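Local coordinates for protein putative N-acetylneuraminate lyase ([Ruminococcus] gnavus ATCC 29149, PDB 6RB7) that is a putative lyase by name, a member of the dihydrodipicolinate synthetase family, built as an eight-stranded alpha/beta barrel with added C-terminal helices in a four-chain assembly, at residues Ala44-Tyr49 and Ala289-Ile294; Asn116-Ser121 and Ala152-Ala157; Ala137-Ile142 and Val168-Pro173; Leu295-Gly300 and Ile320-Ala325. All blocks are in the same frame, centred on the assembly; numbering follows the deposited sequence. Where two conformers were deposited one is given.

Contact 1 (Ala44-Tyr49 and Ala289-Ile294); sequences AFYACY and AVIKAI
Tyr46 and Lys292 mark the closest backbone approach, with their CA atoms still 8.3 Å apart, so the loop after strand 41-43 and the helix 287-299 meet through long side chains. Lys292 spans most of the gap. Its CG stands beside the backbone N (chi1 -68°) and the chain beyond is fully extended, which carries the ammonium group to the loop, where Lys292 NZ donates to Ala47 O at 2.8 Å. The bond reaches the carbonyl at a C=O...N angle of 139°, tilted 26° out of its plane. Lys292 NZ also lies 3.7 Å from Tyr49 CE2, oblique to the ring.

One residue earlier, Ile291 turns its CG2 methyl to the phenol end of Tyr46, the two side chains crossing at about a right angle. Ile291 CG2 is 3.6 Å from Tyr46 CE2, and Ile291 CD1 is 3.7 Å from Tyr46 OH. That hydroxyl is hydrogen-bonded to Gly242 O, which ties the ring to the loop following strand 238-241.

Glu83 joins the two polar ends, forming a salt bridge with Lys292 NZ and a hydrogen bond with Tyr49 OH, while Ala305 O is a further acceptor for the lysine. A buried ammonium group gripped by two carbonyls and a carboxylate would probably be held firmly, pinning helix 287-299 to the loop after the first barrel strand.

Contact 2 (Asn116-Ser121 and Ala152-Ala157); sequences NNTKDS and AQYWNA
Thr118 and Tyr154 lie alongside each other, pointing opposite ways, and the threonine hydroxyl meets the edge of the tyrosine ring and not its face. Thr118 OG1 lies in the ring plane, 3.4 Å from Tyr154 CD1. Tyr154 holds its CG anti to the backbone N (chi1 172°), which swings the ring off helix 148-160 and past the first turn of helix 118-130. The other branch of the threonine, its methyl, packs on the second helix, with Thr118 CG2 at 3.8 Å from Ala157 CB.

At the far end of the ring two hydroxyls come near without bonding, Ser121 OG standing 3.6 Å from Tyr154 OH. Each is engaged elsewhere. Ser121 OG donates to Asn117 O at 2.7 Å, one turn back, and is also hydrogen-bonded to Cys115 N; Tyr154 OH is hydrogen-bonded to Cys115 O. Asn117 is the N-cap of helix 118-130, with Asp120 N donating to Asn117 OD1 at 2.8 Å and an N-H...O angle of 163°. Its amide nitrogen reaches Tyr86 O of the second subunit, and Pro309 of that subunit packs on Tyr154.

No hydrogen bond joins the two segments directly. The backbone of Cys115 does the joining, with its N-H and C=O serving one hydroxyl from each helix, so both buried polar groups are satisfied while van der Waals contact closes the interface.

Contact 3 (Ala137-Ile142 and Val168-Pro173); sequences AAIPPI and VIYNIP
Tyr170 N donates to Ala138 O at 2.9 Å, the shortest polar bond between these parallel strands, nearly straight at 166° although the donor sits 48° above the carbonyl plane. One step earlier Ala138 N reaches Val168 O at 3.1 Å, close to the carbonyl axis but more bent at hydrogen (146°). That oxygen also takes a CA-H contact from Ala137, and Ala137 CB lies 4.0 Å from Val168 CB on the same side of the sheet.

The ladder then stops, because Pro140 has no N-H to give to Tyr170 O. Pro140 CD stands 3.4 Å from Tyr170 O instead, and Ile139 CA makes a straight CA-H...O contact to Tyr170 O at 3.5 Å. Ile139 sets its CG2 obliquely against the tyrosine, 3.9 Å from Tyr170 CB. The ring leads on to Ser200 OG, to which its hydroxyl is hydrogen-bonded.

Strands 135-138 and 166-171 are neighbours in the barrel sheet, joined by the beta-alpha-beta crossover through helix 148-160, whose Trp155 packs on Ala138 and Ile169. Two N-H bonds thus fix the register, while buried Tyr170 O has no conventional hydrogen-bond partner and receives the CA-H of Ile139 instead.

Contact 4 (Leu295-Gly300 and Ile320-Ala325); sequences LKINEG and IVKEAA
This is a helix-helix contact at the outer, partly exposed edge of the C-terminal helical region, where the last turn of helix 287-299 lies against helix 317-335. The axes of the short segments run in broadly the same direction, 9.8 Å apart at closest approach, with a signed crossing angle of -41°. Asn298 and Ala325 bring the backbones nearest, their CA atoms 6.6 Å apart.

Asn298 supplies the one hydrogen bond. With CG beside the backbone N, the carboxamide reaches across to the partner helix, and Asn298 ND2 donates to Ala325 O at 3.2 Å in an almost straight bond of 171°. The acceptor lies in the plane of the amide, while the donor meets the carbonyl from the side, at 112°, rather than head-on. The other limb of the amide rests on the alanine methyl, Asn298 OD1 being 3.7 Å from Ala325 CB.

One residue back, Ile297 lays both branches on the facing side of the partner helix. Ile297 CD1 packs 3.7 Å from Val321 CG1 and also touches the CG of Lys322, whose chain bends away further out. The Ile297 CG2 methyl falls 4.1 Å from Ala325 CB.

Towards the barrel, Ile294 of helix 287-299 packs on Ala324 and Ala325, and Met280 of helix 263-281 touches Ala324; the Asn298 side chain also touches Ile328 and Cys329, further along helix 317-335.

In the fold
Contacts 1 and 4 share helix 287-299 and touch, their centres 11 Å apart: Ala293 CB meets Val321 CG1 at 3.7 Å, and Tyr46 CE2 meets Leu295 CD1 at 4.0 Å. Contacts 2 and 3 form a second pair, on the opposite side of the chain's centre from contact 4, also 11 Å between centres, joined by a probable hydrogen bond from Trp155 NE1 to Ile139 O at 2.9 Å; both also reach the second subunit. Contacts 1 and 3 stay apart, nearest atoms about 7 Å. A bound 2-amino-2-hydroxymethyl-propane-1,3-diol lies about 6 Å from the Ile291 side chain in contact 1. Bicine sits elsewhere, at Ala260, Gly261 and Lys262, just before helix 263-281.

Contact 1 (Ala44-Tyr49 and Ala289-Ile294)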
loop_
_atom_site.group_PDB
_atom_site.type_symbol
_atom_site.label_atom_id
_atom_site.label_comp_id
_atom_site.label_asym_id
_atom_site.label_seq_id
_atom_site.Cartn_x
_atom_site.Cartn_y
_atom_site.Cartn_z
ATOM N N ALA A 44 3.784 -15.405 23.260
ATOM C CA ALA A 44 5.005 -14.587 23.197
ATOM C C ALA A 44 5.394 -14.180 24.608
ATOM O O ALA A 44 4.571 -13.710 25.395
ATOM C CB ALA A 44 4.810 -13.385 22.328
ATOM N N PHE A 45 6.643 -14.399 24.930
ATOM C CA PHE A 45 7.247 -14.035 26.215
ATOM C C PHE A 45 7.577 -12.553 26.219
ATOM O O PHE A 45 8.196 -12.043 25.268
ATOM C CB PHE A 45 8.498 -14.869 26.407
ATOM C CG PHE A 45 9.011 -14.919 27.830
ATOM C CD1 PHE A 45 8.497 -15.856 28.706
ATOM C CD2 PHE A 45 10.011 -14.065 28.247
ATOM C CE1 PHE A 45 8.966 -15.904 30.003
ATOM C CE2 PHE A 45 10.476 -14.111 29.548
ATOM C CZ PHE A 45 9.944 -15.039 30.435
ATOM N N TYR A 46 7.166 -11.826 27.247
ATOM C CA TYR A 46 7.408 -10.368 27.316
ATOM C C TYR A 46 8.828 -10.065 27.799
ATOM O O TYR A 46 9.487 -10.889 28.471
ATOM C CB TYR A 46 6.378 -9.700 28.232
ATOM C CG TYR A 46 4.956 -10.001 27.852
ATOM C CD1 TYR A 46 4.526 -9.816 26.548
ATOM C CD2 TYR A 46 4.058 -10.562 28.750
ATOM C CE1 TYR A 46 3.229 -10.120 26.173
ATOM C CE2 TYR A 46 2.757 -10.836 28.398
ATOM C CZ TYR A 46 2.338 -10.642 27.093
ATOM O OH TYR A 46 1.031 -10.907 26.726
ATOM N N ALA A 47 9.287 -8.866 27.451
ATOM C CA ALA A 47 10.524 -8.281 28.018
ATOM C C ALA A 47 10.308 -7.990 29.492
ATOM O O ALA A 47 9.371 -7.271 29.828
ATOM C CB ALA A 47 10.973 -7.065 27.265
ATOM N N CYS A 48 11.177 -8.517 30.352
ATOM C CA CYS A 48 11.088 -8.331 31.817
ATOM C C CYS A 48 12.279 -7.485 32.253
ATOM O O CYS A 48 13.447 -7.973 32.170
ATOM C CB CYS A 48 11.119 -9.671 32.517
ATOM S SG CYS A 48 9.734 -10.748 32.082
ATOM N N TYR A 49 12.004 -6.266 32.712
ATOM C CA TYR A 49 13.047 -5.311 33.086
ATOM C C TYR A 49 12.996 -5.011 34.580
ATOM O O TYR A 49 11.971 -5.160 35.225
ATOM C CB TYR A 49 12.924 -4.000 32.326
ATOM C CG TYR A 49 12.877 -4.126 30.818
ATOM C CD1 TYR A 49 13.989 -4.489 30.087
ATOM C CD2 TYR A 49 11.725 -3.762 30.141
ATOM C CE1 TYR A 49 13.957 -4.541 28.701
ATOM C CE2 TYR A 49 11.678 -3.812 28.752
ATOM C CZ TYR A 49 12.807 -4.165 28.041
ATOM O OH TYR A 49 12.779 -4.267 26.669
ATOM N N ALA A 289 2.919 -2.205 27.357
ATOM C CA ALA A 289 2.958 -1.454 28.655
ATOM C C ALA A 289 1.642 -1.710 29.399
ATOM O O ALA A 289 1.667 -1.886 30.646
ATOM C CB ALA A 289 3.185 0.002 28.414
ATOM N N VAL A 290 0.515 -1.703 28.677
ATOM C CA VAL A 290 -0.802 -2.008 29.286
ATOM C C VAL A 290 -0.762 -3.425 29.840
ATOM O O VAL A 290 -1.164 -3.649 30.968
ATOM C CB VAL A 290 -1.951 -1.819 28.277
ATOM C CG1 VAL A 290 -3.251 -2.350 28.820
ATOM C CG2 VAL A 290 -2.045 -0.389 27.826
ATOM N N ILE A 291 -0.275 -4.400 29.055
ATOM C CA ILE A 291 -0.275 -5.808 29.531
ATOM C C ILE A 291 0.600 -5.953 30.779
ATOM O O ILE A 291 0.181 -6.618 31.715
ATOM C CB ILE A 291 0.172 -6.767 28.389
ATOM C CG1 ILE A 291 -0.908 -6.819 27.301
ATOM C CG2 ILE A 291 0.449 -8.147 28.950
ATOM C CD1 ILE A 291 -0.480 -7.579 26.067
ATOM N N LYS A 292 1.784 -5.328 30.819
ATOM C CA LYS A 292 2.634 -5.483 32.023
ATOM C C LYS A 292 1.906 -4.895 33.230
ATOM O O LYS A 292 2.002 -5.479 34.306
ATOM C CB LYS A 292 3.974 -4.808 31.770
ATOM C CG LYS A 292 4.797 -5.527 30.717
ATOM C CD LYS A 292 6.152 -4.895 30.436
ATOM C CE LYS A 292 6.752 -5.419 29.138
ATOM N NZ LYS A 292 8.138 -4.949 28.985
ATOM N N ALA A 293 1.172 -3.803 33.057
ATOM C CA ALA A 293 0.436 -3.180 34.184
ATOM C C ALA A 293 -0.730 -4.097 34.619
ATOM O O ALA A 293 -1.019 -4.228 35.826
ATOM C CB ALA A 293 -0.014 -1.798 33.835
ATOM N N ILE A 294 -1.414 -4.721 33.659
ATOM C CA ILE A 294 -2.484 -5.701 33.953
ATOM C C ILE A 294 -1.887 -6.847 34.770
ATOM O O ILE A 294 -2.552 -7.317 35.729
ATOM C CB ILE A 294 -3.157 -6.219 32.672
ATOM C CG1 ILE A 294 -3.988 -5.090 32.070
ATOM C CG2 ILE A 294 -3.983 -7.447 32.951
ATOM C CD1 ILE A 294 -4.495 -5.371 30.669
#

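Contact 2 (Asn116-Ser121 and Ala152-Ala157)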
loop_
_atom_site.group_PDB
_atom_site.type_symbol
_atom_site.label_atom_id
_atom_site.label_comp_id
_atom_site.label_asym_id
_atom_site.label_seq_id
_atom_site.Cartn_x
_atom_site.Cartn_y
_atom_site.Cartn_z
ATOM N N ASN A 116 19.125 -7.441 13.262
ATOM C CA ASN A 116 19.234 -6.628 12.036
ATOM C C ASN A 116 20.278 -7.270 11.089
ATOM O O ASN A 116 20.037 -7.339 9.887
ATOM C CB ASN A 116 19.627 -5.192 12.365
ATOM C CG ASN A 116 18.538 -4.340 12.970
ATOM O OD1 ASN A 116 17.438 -4.815 13.269
ATOM N ND2 ASN A 116 18.818 -3.042 13.010
ATOM N N ASN A 117 21.435 -7.669 11.630
ATOM C CA ASN A 117 22.486 -8.303 10.799
ATOM C C ASN A 117 22.526 -9.814 10.980
ATOM O O ASN A 117 21.903 -10.402 11.894
ATOM C CB ASN A 117 23.825 -7.605 10.970
ATOM C CG ASN A 117 24.525 -7.861 12.284
ATOM O OD1 ASN A 117 24.334 -8.920 12.895
ATOM N ND2 ASN A 117 25.375 -6.921 12.714
ATOM N N THR A 118 23.193 -10.464 10.041
ATOM C CA THR A 118 23.251 -11.946 10.045
ATOM C C THR A 118 24.154 -12.430 11.177
ATOM O O THR A 118 23.790 -13.395 11.843
ATOM C CB THR A 118 23.718 -12.447 8.681
ATOM O OG1 THR A 118 22.843 -11.925 7.683
ATOM C CG2 THR A 118 23.782 -13.946 8.614
ATOM N N LYS A 119 25.273 -11.771 11.434
ATOM C CA LYS A 119 26.231 -12.361 12.416
ATOM C C LYS A 119 25.654 -12.358 13.831
ATOM O O LYS A 119 25.858 -13.361 14.553
ATOM C CB LYS A 119 27.579 -11.648 12.366
ATOM C CG LYS A 119 27.588 -10.195 12.736
ATOM C CD LYS A 119 29.058 -9.704 12.852
ATOM C CE LYS A 119 29.134 -8.243 13.181
ATOM N NZ LYS A 119 30.549 -7.848 13.369
ATOM N N ASP A 120 24.899 -11.332 14.218
ATOM C CA ASP A 120 24.252 -11.294 15.549
ATOM C C ASP A 120 23.210 -12.411 15.596
ATOM O O ASP A 120 23.040 -13.069 16.621
ATOM C CB ASP A 120 23.569 -9.969 15.816
ATOM C CG ASP A 120 24.466 -8.789 16.128
ATOM O OD1 ASP A 120 25.722 -8.994 16.276
ATOM O OD2 ASP A 120 23.899 -7.682 16.259
ATOM N N SER A 121 22.476 -12.606 14.505
ATOM C CA SER A 121 21.453 -13.682 14.424
ATOM C C SER A 121 22.113 -15.066 14.590
ATOM O O SER A 121 21.548 -15.952 15.262
ATOM C CB SER A 121 20.718 -13.589 13.112
ATOM O OG SER A 121 20.179 -12.278 12.883
ATOM N N ALA A 152 16.457 -15.937 1.833
ATOM C CA ALA A 152 16.774 -17.357 2.039
ATOM C C ALA A 152 18.185 -17.504 2.590
ATOM O O ALA A 152 18.413 -18.316 3.494
ATOM C CB ALA A 152 16.636 -18.135 0.752
ATOM N N GLN A 153 19.128 -16.721 2.088
ATOM C CA GLN A 153 20.544 -16.838 2.561
ATOM C C GLN A 153 20.581 -16.463 4.045
ATOM O O GLN A 153 21.294 -17.120 4.800
ATOM C CB GLN A 153 21.462 -15.956 1.697
ATOM C CG GLN A 153 22.859 -15.782 2.255
ATOM C CD GLN A 153 23.662 -14.734 1.493
ATOM O OE1 GLN A 153 23.433 -14.472 0.320
ATOM N NE2 GLN A 153 24.599 -14.086 2.168
ATOM N N TYR A 154 19.846 -15.431 4.459
ATOM C CA TYR A 154 19.812 -14.978 5.860
ATOM C C TYR A 154 19.270 -16.109 6.738
ATOM O O TYR A 154 19.908 -16.534 7.703
ATOM C CB TYR A 154 18.966 -13.730 5.947
ATOM C CG TYR A 154 18.619 -13.171 7.308
ATOM C CD1 TYR A 154 19.517 -12.446 8.069
ATOM C CD2 TYR A 154 17.304 -13.241 7.771
ATOM C CE1 TYR A 154 19.123 -11.803 9.236
ATOM C CE2 TYR A 154 16.901 -12.623 8.947
ATOM C CZ TYR A 154 17.813 -11.886 9.678
ATOM O OH TYR A 154 17.448 -11.215 10.813
ATOM N N TRP A 155 18.102 -16.640 6.389
ATOM C CA TRP A 155 17.490 -17.734 7.192
ATOM C C TRP A 155 18.385 -18.971 7.205
ATOM O O TRP A 155 18.523 -19.600 8.255
ATOM C CB TRP A 155 16.093 -18.033 6.697
ATOM C CG TRP A 155 15.101 -16.955 7.005
ATOM C CD1 TRP A 155 15.139 -16.061 8.029
ATOM C CD2 TRP A 155 13.886 -16.684 6.285
ATOM N NE1 TRP A 155 14.015 -15.276 7.998
ATOM C CE2 TRP A 155 13.212 -15.664 6.968
ATOM C CE3 TRP A 155 13.269 -17.247 5.156
ATOM C CZ2 TRP A 155 12.005 -15.112 6.519
ATOM C CZ3 TRP A 155 12.072 -16.730 4.733
ATOM C CH2 TRP A 155 11.455 -15.672 5.397
ATOM N N ASN A 156 18.926 -19.336 6.057
ATOM C CA ASN A 156 19.784 -20.534 5.981
ATOM C C ASN A 156 21.057 -20.317 6.800
ATOM O O ASN A 156 21.568 -21.316 7.374
ATOM C CB ASN A 156 20.003 -20.977 4.545
ATOM C CG ASN A 156 18.805 -21.697 3.976
ATOM O OD1 ASN A 156 18.469 -21.471 2.783
ATOM N ND2 ASN A 156 18.172 -22.537 4.762
ATOM N N ALA A 157 21.611 -19.112 6.839
ATOM C CA ALA A 157 22.820 -18.820 7.633
ATOM C C ALA A 157 22.501 -18.962 9.098
ATOM O O ALA A 157 23.286 -19.533 9.888
ATOM C CB ALA A 157 23.386 -17.459 7.331
#

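Contact 3 (Ala137-Ile142 and Val168-Pro173)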
loop_
_atom_site.group_PDB
_atom_site.type_symbol
_atom_site.label_atom_id
_atom_site.label_comp_id
_atom_site.label_asym_id
_atom_site.label_seq_id
_atom_site.Cartn_x
_atom_site.Cartn_y
_atom_site.Cartn_z
ATOM N N ALA A 137 13.539 -19.300 15.661
ATOM C CA ALA A 137 12.659 -18.594 14.713
ATOM C C ALA A 137 13.335 -17.355 14.175
ATOM O O ALA A 137 14.242 -16.802 14.826
ATOM C CB ALA A 137 11.346 -18.239 15.366
ATOM N N ALA A 138 12.861 -16.860 13.027
ATOM C CA ALA A 138 13.415 -15.624 12.446
ATOM C C ALA A 138 12.353 -14.930 11.593
ATOM O O ALA A 138 11.802 -15.536 10.677
ATOM C CB ALA A 138 14.632 -15.927 11.632
ATOM N N ILE A 139 12.140 -13.658 11.913
ATOM C CA ILE A 139 11.540 -12.706 10.942
ATOM C C ILE A 139 12.463 -12.580 9.744
ATOM O O ILE A 139 13.634 -13.003 9.790
ATOM C CB ILE A 139 11.250 -11.360 11.608
ATOM C CG1 ILE A 139 12.506 -10.667 12.128
ATOM C CG2 ILE A 139 10.173 -11.510 12.670
ATOM C CD1 ILE A 139 12.276 -9.213 12.459
ATOM N N PRO A 140 12.012 -11.993 8.646
ATOM C CA PRO A 140 12.895 -11.679 7.541
ATOM C C PRO A 140 13.806 -10.509 7.897
ATOM O O PRO A 140 13.611 -9.778 8.885
ATOM C CB PRO A 140 11.953 -11.229 6.400
ATOM C CG PRO A 140 10.561 -11.499 6.880
ATOM C CD PRO A 140 10.645 -11.510 8.386
ATOM N N PRO A 141 14.779 -10.212 7.008
ATOM C CA PRO A 141 15.492 -8.942 7.075
ATOM C C PRO A 141 14.497 -7.779 6.999
ATOM O O PRO A 141 13.486 -7.867 6.296
ATOM C CB PRO A 141 16.392 -8.971 5.840
ATOM C CG PRO A 141 16.540 -10.458 5.516
ATOM C CD PRO A 141 15.182 -11.046 5.854
ATOM N N ILE A 142 14.795 -6.720 7.722
ATOM C CA ILE A 142 13.882 -5.552 7.831
ATOM C C ILE A 142 14.504 -4.291 7.207
ATOM O O ILE A 142 15.713 -4.276 6.893
ATOM C CB ILE A 142 13.489 -5.293 9.297
ATOM C CG1 ILE A 142 14.659 -4.869 10.174
ATOM C CG2 ILE A 142 12.803 -6.541 9.829
ATOM C CD1 ILE A 142 14.242 -4.354 11.511
ATOM N N VAL A 168 11.679 -22.129 12.536
ATOM C CA VAL A 168 10.363 -21.496 12.205
ATOM C C VAL A 168 10.580 -20.168 11.500
ATOM O O VAL A 168 11.217 -19.259 12.062
ATOM C CB VAL A 168 9.508 -21.297 13.458
ATOM C CG1 VAL A 168 8.179 -20.657 13.125
ATOM C CG2 VAL A 168 9.281 -22.620 14.200
ATOM N N ILE A 169 9.996 -20.014 10.305
ATOM C CA ILE A 169 9.983 -18.710 9.608
ATOM C C ILE A 169 8.864 -17.875 10.208
ATOM O O ILE A 169 7.744 -18.403 10.319
ATOM C CB ILE A 169 9.719 -18.945 8.117
ATOM C CG1 ILE A 169 10.825 -19.783 7.490
ATOM C CG2 ILE A 169 9.477 -17.623 7.401
ATOM C CD1 ILE A 169 10.383 -20.416 6.179
ATOM N N TYR A 170 9.122 -16.618 10.530
ATOM C CA TYR A 170 8.076 -15.706 11.038
ATOM C C TYR A 170 7.694 -14.759 9.909
ATOM O O TYR A 170 8.496 -13.873 9.539
ATOM C CB TYR A 170 8.519 -15.017 12.317
ATOM C CG TYR A 170 7.376 -14.440 13.109
ATOM C CD1 TYR A 170 6.669 -13.367 12.642
ATOM C CD2 TYR A 170 6.979 -15.002 14.322
ATOM C CE1 TYR A 170 5.635 -12.809 13.377
ATOM C CE2 TYR A 170 5.894 -14.496 15.024
ATOM C CZ TYR A 170 5.196 -13.422 14.533
ATOM O OH TYR A 170 4.137 -12.870 15.217
ATOM N N ASN A 171 6.466 -14.918 9.378
ATOM C CA ASN A 171 5.962 -14.086 8.263
ATOM C C ASN A 171 5.188 -12.908 8.832
ATOM O O ASN A 171 4.169 -13.118 9.474
ATOM C CB ASN A 171 5.119 -14.921 7.309
ATOM C CG ASN A 171 4.692 -14.166 6.079
ATOM O OD1 ASN A 171 5.514 -13.467 5.490
ATOM N ND2 ASN A 171 3.414 -14.272 5.703
ATOM N N ILE A 172 5.685 -11.699 8.629
ATOM C CA ILE A 172 5.033 -10.464 9.159
ATOM C C ILE A 172 5.258 -9.333 8.161
ATOM O O ILE A 172 5.987 -8.378 8.419
ATOM C CB ILE A 172 5.504 -10.196 10.596
ATOM C CG1 ILE A 172 4.760 -8.994 11.188
ATOM C CG2 ILE A 172 7.018 -10.092 10.698
ATOM C CD1 ILE A 172 4.519 -9.112 12.671
ATOM N N PRO A 173 4.662 -9.436 6.958
ATOM C CA PRO A 173 4.976 -8.513 5.871
ATOM C C PRO A 173 4.638 -7.069 6.220
ATOM O O PRO A 173 5.340 -6.156 5.716
ATOM C CB PRO A 173 4.195 -9.006 4.663
ATOM C CG PRO A 173 3.146 -9.929 5.245
ATOM C CD PRO A 173 3.725 -10.485 6.531
#

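Contact 4 (Leu295-Gly300 and Ile320-Ala325)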
loop_
_atom_site.group_PDB
_atom_site.type_symbol
_atom_site.label_atom_id
_atom_site.label_comp_id
_atom_site.label_asym_id
_atom_site.label_seq_id
_atom_site.Cartn_x
_atom_site.Cartn_y
_atom_site.Cartn_z
ATOM N N LEU A 295 -0.737 -7.375 34.384
ATOM C CA LEU A 295 -0.159 -8.538 35.097
ATOM C C LEU A 295 0.266 -8.129 36.512
ATOM O O LEU A 295 0.231 -8.988 37.392
ATOM C CB LEU A 295 0.996 -9.128 34.288
ATOM C CG LEU A 295 0.531 -9.847 33.021
ATOM C CD1 LEU A 295 1.726 -10.295 32.226
ATOM C CD2 LEU A 295 -0.398 -10.982 33.380
ATOM N N LYS A 296 0.631 -6.877 36.718
ATOM C CA LYS A 296 0.866 -6.415 38.132
ATOM C C LYS A 296 -0.442 -6.478 38.910
ATOM O O LYS A 296 -0.445 -7.018 40.033
ATOM C CB LYS A 296 1.493 -5.019 38.126
ATOM C CG LYS A 296 1.688 -4.420 39.506
ATOM C CD LYS A 296 2.460 -3.096 39.400
ATOM C CE LYS A 296 3.064 -2.614 40.704
ATOM N NZ LYS A 296 3.838 -3.703 41.336
ATOM N N ILE A 297 -1.560 -5.974 38.374
ATOM C CA ILE A 297 -2.878 -5.989 39.072
ATOM C C ILE A 297 -3.361 -7.407 39.288
ATOM O O ILE A 297 -3.758 -7.755 40.422
ATOM C CB ILE A 297 -3.905 -5.170 38.270
ATOM C CG1 ILE A 297 -3.458 -3.724 38.217
ATOM C CG2 ILE A 297 -5.306 -5.369 38.807
ATOM C CD1 ILE A 297 -4.294 -2.868 37.320
ATOM N N ASN A 298 -3.392 -8.228 38.225
ATOM C CA ASN A 298 -4.111 -9.519 38.293
ATOM C C ASN A 298 -3.198 -10.611 38.856
ATOM O O ASN A 298 -3.744 -11.626 39.398
ATOM C CB ASN A 298 -4.669 -9.930 36.933
ATOM C CG ASN A 298 -5.913 -9.185 36.537
ATOM O OD1 ASN A 298 -6.540 -8.526 37.381
ATOM N ND2 ASN A 298 -6.305 -9.331 35.279
ATOM N N GLU A 299 -1.876 -10.467 38.767
ATOM C CA GLU A 299 -0.943 -11.562 39.134
ATOM C C GLU A 299 0.123 -11.125 40.119
ATOM O O GLU A 299 0.900 -12.025 40.539
ATOM C CB GLU A 299 -0.311 -12.196 37.889
ATOM C CG GLU A 299 -1.335 -12.778 36.967
ATOM C CD GLU A 299 -1.982 -14.074 37.435
ATOM O OE1 GLU A 299 -1.534 -14.637 38.502
ATOM O OE2 GLU A 299 -2.883 -14.522 36.738
ATOM N N GLY A 300 0.253 -9.831 40.410
ATOM C CA GLY A 300 1.346 -9.316 41.239
ATOM C C GLY A 300 2.704 -9.510 40.589
ATOM O O GLY A 300 3.729 -9.536 41.293
ATOM N N ILE A 320 -7.917 2.688 31.865
ATOM C CA ILE A 320 -7.999 1.681 30.778
ATOM C C ILE A 320 -7.365 0.366 31.262
ATOM O O ILE A 320 -7.940 -0.722 31.027
ATOM C CB ILE A 320 -7.325 2.233 29.511
ATOM C CG1 ILE A 320 -8.128 3.410 28.948
ATOM C CG2 ILE A 320 -7.140 1.136 28.469
ATOM C CD1 ILE A 320 -7.404 4.216 27.864
ATOM N N VAL A 321 -6.202 0.448 31.900
ATOM C CA VAL A 321 -5.506 -0.741 32.453
ATOM C C VAL A 321 -6.451 -1.459 33.426
ATOM O O VAL A 321 -6.645 -2.663 33.346
ATOM C CB VAL A 321 -4.199 -0.340 33.155
ATOM C CG1 VAL A 321 -3.668 -1.496 33.960
ATOM C CG2 VAL A 321 -3.174 0.205 32.171
ATOM N N LYS A 322 -7.057 -0.724 34.358
ATOM C CA LYS A 322 -7.922 -1.374 35.368
ATOM C C LYS A 322 -9.159 -1.971 34.720
ATOM O O LYS A 322 -9.591 -3.069 35.159
ATOM C CB LYS A 322 -8.310 -0.334 36.416
ATOM C CG LYS A 322 -7.149 0.034 37.308
ATOM C CD LYS A 322 -7.558 1.151 38.271
ATOM C CE LYS A 322 -8.620 0.695 39.268
ATOM N NZ LYS A 322 -9.609 1.753 39.613
ATOM N N GLU A 323 -9.743 -1.285 33.744
ATOM C CA GLU A 323 -10.928 -1.810 33.026
ATOM C C GLU A 323 -10.554 -3.102 32.297
ATOM O O GLU A 323 -11.292 -4.112 32.435
ATOM C CB GLU A 323 -11.476 -0.767 32.074
ATOM C CG GLU A 323 -12.770 -1.199 31.441
ATOM C CD GLU A 323 -13.442 -0.113 30.603
ATOM O OE1 GLU A 323 -12.760 0.917 30.290
ATOM O OE2 GLU A 323 -14.626 -0.318 30.214
ATOM N N ALA A 324 -9.451 -3.106 31.568
ATOM C CA ALA A 324 -9.036 -4.320 30.821
ATOM C C ALA A 324 -8.732 -5.456 31.789
ATOM O O ALA A 324 -9.116 -6.604 31.507
ATOM C CB ALA A 324 -7.863 -4.025 29.931
ATOM N N ALA A 325 -8.066 -5.174 32.901
ATOM C CA ALA A 325 -7.763 -6.207 33.910
ATOM C C ALA A 325 -9.060 -6.814 34.451
ATOM O O ALA A 325 -9.132 -8.024 34.568
ATOM C CB ALA A 325 -6.897 -5.636 35.021
#